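Local coordinates for protein UDP-L-Rhamnose Synthase (Acanthamoeba polyphaga mimivirus, PDB 7JID) that synthesises UDP-L-rhamnose, probably as an RmlD-type oxidoreductase with a Rossmann-like NADP-binding fold, and binds NADP and UDP-rhamnose, at residues I281-V284 with V285-K289. Numbering follows the deposited sequence.
Sequences IREV and VSKMK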
ATOM      1  N   ILE A 281      10.180  10.702  31.404  1.00 10.32           N
ATOM      2  CA  ILE A 281       9.016  11.628  31.509  1.00 12.02           C
ATOM      3  C   ILE A 281       9.230  12.523  32.728  1.00 12.59           C
ATOM      4  O   ILE A 281       8.910  13.725  32.629  1.00 11.84           O
ATOM      5  CB  ILE A 281       7.681  10.864  31.644  1.00 14.61           C
ATOM      6  CG1 ILE A 281       7.329  10.117  30.361  1.00 16.21           C
ATOM      7  CG2 ILE A 281       6.548  11.804  32.049  1.00 15.27           C
ATOM      8  CD1 ILE A 281       7.032  10.999  29.201  1.00 18.66           C
ATOM      9  N   ARG A 282       9.654  11.968  33.856  1.00 13.93           N
ATOM     10  CA  ARG A 282       9.931  12.811  35.048  0.50 15.44           C
ATOM     11  C   ARG A 282      10.865  13.948  34.633  1.00 15.57           C
ATOM     12  O   ARG A 282      10.587  15.122  34.991  1.00 16.99           O
ATOM     13  CB  ARG A 282      10.594  12.006  36.164  0.50 17.40           C
ATOM     14  CG  ARG A 282      10.931  12.847  37.389  0.50 18.76           C
ATOM     15  CD  ARG A 282      11.312  11.989  38.574  0.50 19.99           C
ATOM     16  NE  ARG A 282      10.388  10.874  38.762  0.50 20.78           N
ATOM     17  CZ  ARG A 282      10.639   9.600  38.492  0.50 20.45           C
ATOM     18  NH1 ARG A 282       9.709   8.698  38.721  0.50 19.44           N
ATOM     19  NH2 ARG A 282      11.814   9.229  38.024  0.50 22.11           N
ATOM     20  N   GLU A 283      11.912  13.605  33.897  1.00 13.94           N
ATOM     21  CA  GLU A 283      12.916  14.597  33.423  1.00 15.99           C
ATOM     22  C   GLU A 283      12.188  15.615  32.554  1.00 16.99           C
ATOM     23  O   GLU A 283      12.307  16.842  32.839  1.00 18.47           O
ATOM     24  CB  GLU A 283      14.125  13.923  32.770  1.00 17.21           C
ATOM     25  CG  GLU A 283      15.097  14.931  32.153  1.00 22.36           C
ATOM     26  CD  GLU A 283      16.406  14.382  31.596  1.00 24.82           C
ATOM     27  OE1 GLU A 283      16.779  13.242  31.933  1.00 33.43           O
ATOM     28  OE2 GLU A 283      17.056  15.104  30.804  1.00 30.24           O
ATOM     29  N   VAL A 284      11.437  15.170  31.538  1.00 13.70           N
ATOM     30  CA  VAL A 284      10.717  16.065  30.587  1.00 15.17           C
ATOM     31  C   VAL A 284       9.801  17.008  31.348  1.00 14.11           C
ATOM     32  O   VAL A 284       9.835  18.232  31.065  1.00 15.79           O
ATOM     33  CB  VAL A 284       9.944  15.235  29.533  1.00 15.38           C
ATOM     34  CG1 VAL A 284       8.887  16.014  28.752  1.00 14.30           C
ATOM     35  CG2 VAL A 284      10.930  14.598  28.578  1.00 15.71           C
ATOM     36  N   VAL A 285       8.928  16.481  32.198  1.00 14.63           N
ATOM     37  CA  VAL A 285       7.933  17.310  32.934  1.00 15.40           C
ATOM     38  C   VAL A 285       8.675  18.332  33.812  1.00 19.09           C
ATOM     39  O   VAL A 285       8.195  19.486  33.872  1.00 17.56           O
ATOM     40  CB  VAL A 285       6.974  16.436  33.753  1.00 15.96           C
ATOM     41  CG1 VAL A 285       6.103  17.273  34.685  1.00 17.60           C
ATOM     42  CG2 VAL A 285       6.112  15.609  32.810  1.00 15.82           C
ATOM     43  N   SER A 286       9.781  17.949  34.442  1.00 19.33           N
ATOM     44  CA  SER A 286      10.540  18.859  35.353  1.00 22.32           C
ATOM     45  C   SER A 286      11.005  20.103  34.582  1.00 25.16           C
ATOM     46  O   SER A 286      11.037  21.205  35.196  1.00 26.63           O
ATOM     47  CB  SER A 286      11.678  18.142  36.033  1.00 23.22           C
ATOM     48  OG  SER A 286      12.791  17.944  35.168  1.00 26.78           O
ATOM     49  N   LYS A 287      11.252  19.965  33.271  1.00 21.73           N
ATOM     50  CA  LYS A 287      11.864  21.008  32.409  1.00 23.74           C
ATOM     51  C   LYS A 287      10.803  21.788  31.621  1.00 23.72           C
ATOM     52  O   LYS A 287      11.171  22.797  30.994  1.00 25.81           O
ATOM     53  CB  LYS A 287      12.854  20.359  31.447  1.00 23.69           C
ATOM     54  CG  LYS A 287      14.056  19.739  32.134  1.00 24.25           C
ATOM     55  CD  LYS A 287      14.933  18.927  31.224  1.00 24.43           C
ATOM     56  CE  LYS A 287      16.181  18.440  31.923  1.00 27.13           C
ATOM     57  NZ  LYS A 287      17.193  18.001  30.937  1.00 30.49           N
ATOM     58  N   MET A 288       9.552  21.341  31.638  1.00 21.18           N
ATOM     59  CA  MET A 288       8.464  21.814  30.748  1.00 22.59           C
ATOM     60  C   MET A 288       7.997  23.196  31.181  1.00 21.66           C
ATOM     61  O   MET A 288       7.813  23.376  32.387  1.00 21.10           O
ATOM     62  CB  MET A 288       7.221  20.927  30.863  1.00 24.05           C
ATOM     63  CG  MET A 288       7.190  19.889  29.868  1.00 28.08           C
ATOM     64  SD  MET A 288       5.569  19.145  29.862  1.00 25.33           S
ATOM     65  CE  MET A 288       5.896  18.222  28.363  1.00 31.11           C
ATOM     66  N   LYS A 289       7.734  24.056  30.196  1.00 23.20           N
ATOM     67  CA  LYS A 289       6.909  25.285  30.311  1.00 25.01           C
ATOM     68  C   LYS A 289       5.460  24.998  29.934  1.00 26.23           C
ATOM     69  O   LYS A 289       5.233  24.082  29.120  1.00 23.71           O
ATOM     70  CB  LYS A 289       7.445  26.352  29.362  1.00 28.11           C
ATOM     71  CG  LYS A 289       8.663  27.084  29.883  1.00 31.11           C
ATOM     72  CD  LYS A 289       9.110  28.133  28.917  1.00 31.94           C
ATOM     73  CE  LYS A 289       9.648  27.529  27.646  1.00 31.79           C
ATOM     74  NZ  LYS A 289      10.460  28.519  26.903  1.00 35.22           N
TER
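Val284, in the last turn of helix 277-287, meets Met288, the first residue past it, on the buried side. The terminal methyl CE of Met288 lies 3.7 Å from CG1 of Val284. One turn earlier, Ile281 and Val285 touch through their CG2 methyls, 3.9 Å apart. Beside them the backbone bond from Val285 N to Ile281 O is 2.8 Å long.

The other face is polar and open to solvent: Ser286 and Lys287 are exposed and Glu283 partly so. Here Glu283 and Lys287 form an i to i+4 salt bridge, with Lys287 NZ 2.9 Å from Glu283 OE2. The stretched-out lysine chain brings NZ to the anti side of OE2, 27° out of the carboxylate plane. Ser286 turns its hydroxyl back onto the helix: OG sits between the backbone N and the carbonyl carbon (chi1 77°) and donates to Glu283 O at 2.6 Å. The same carbonyl receives a weak bond from Lys287 N. Lys287 N also bonds to Val284 O at 3.1 Å, an i to i+3 bond in which the donor lies above the carbonyl plane.

This amphipathic end packs by its apolar face. Ile281 and Val285 rest on helix 224-234, while Val284 and Met288 reach Ile176 of helix 175-181. Val284 also touches Ile166, Ile168 and Ile194 in loops, and His235, just beyond helix 224-234, hydrogen-bonds to Val285 O.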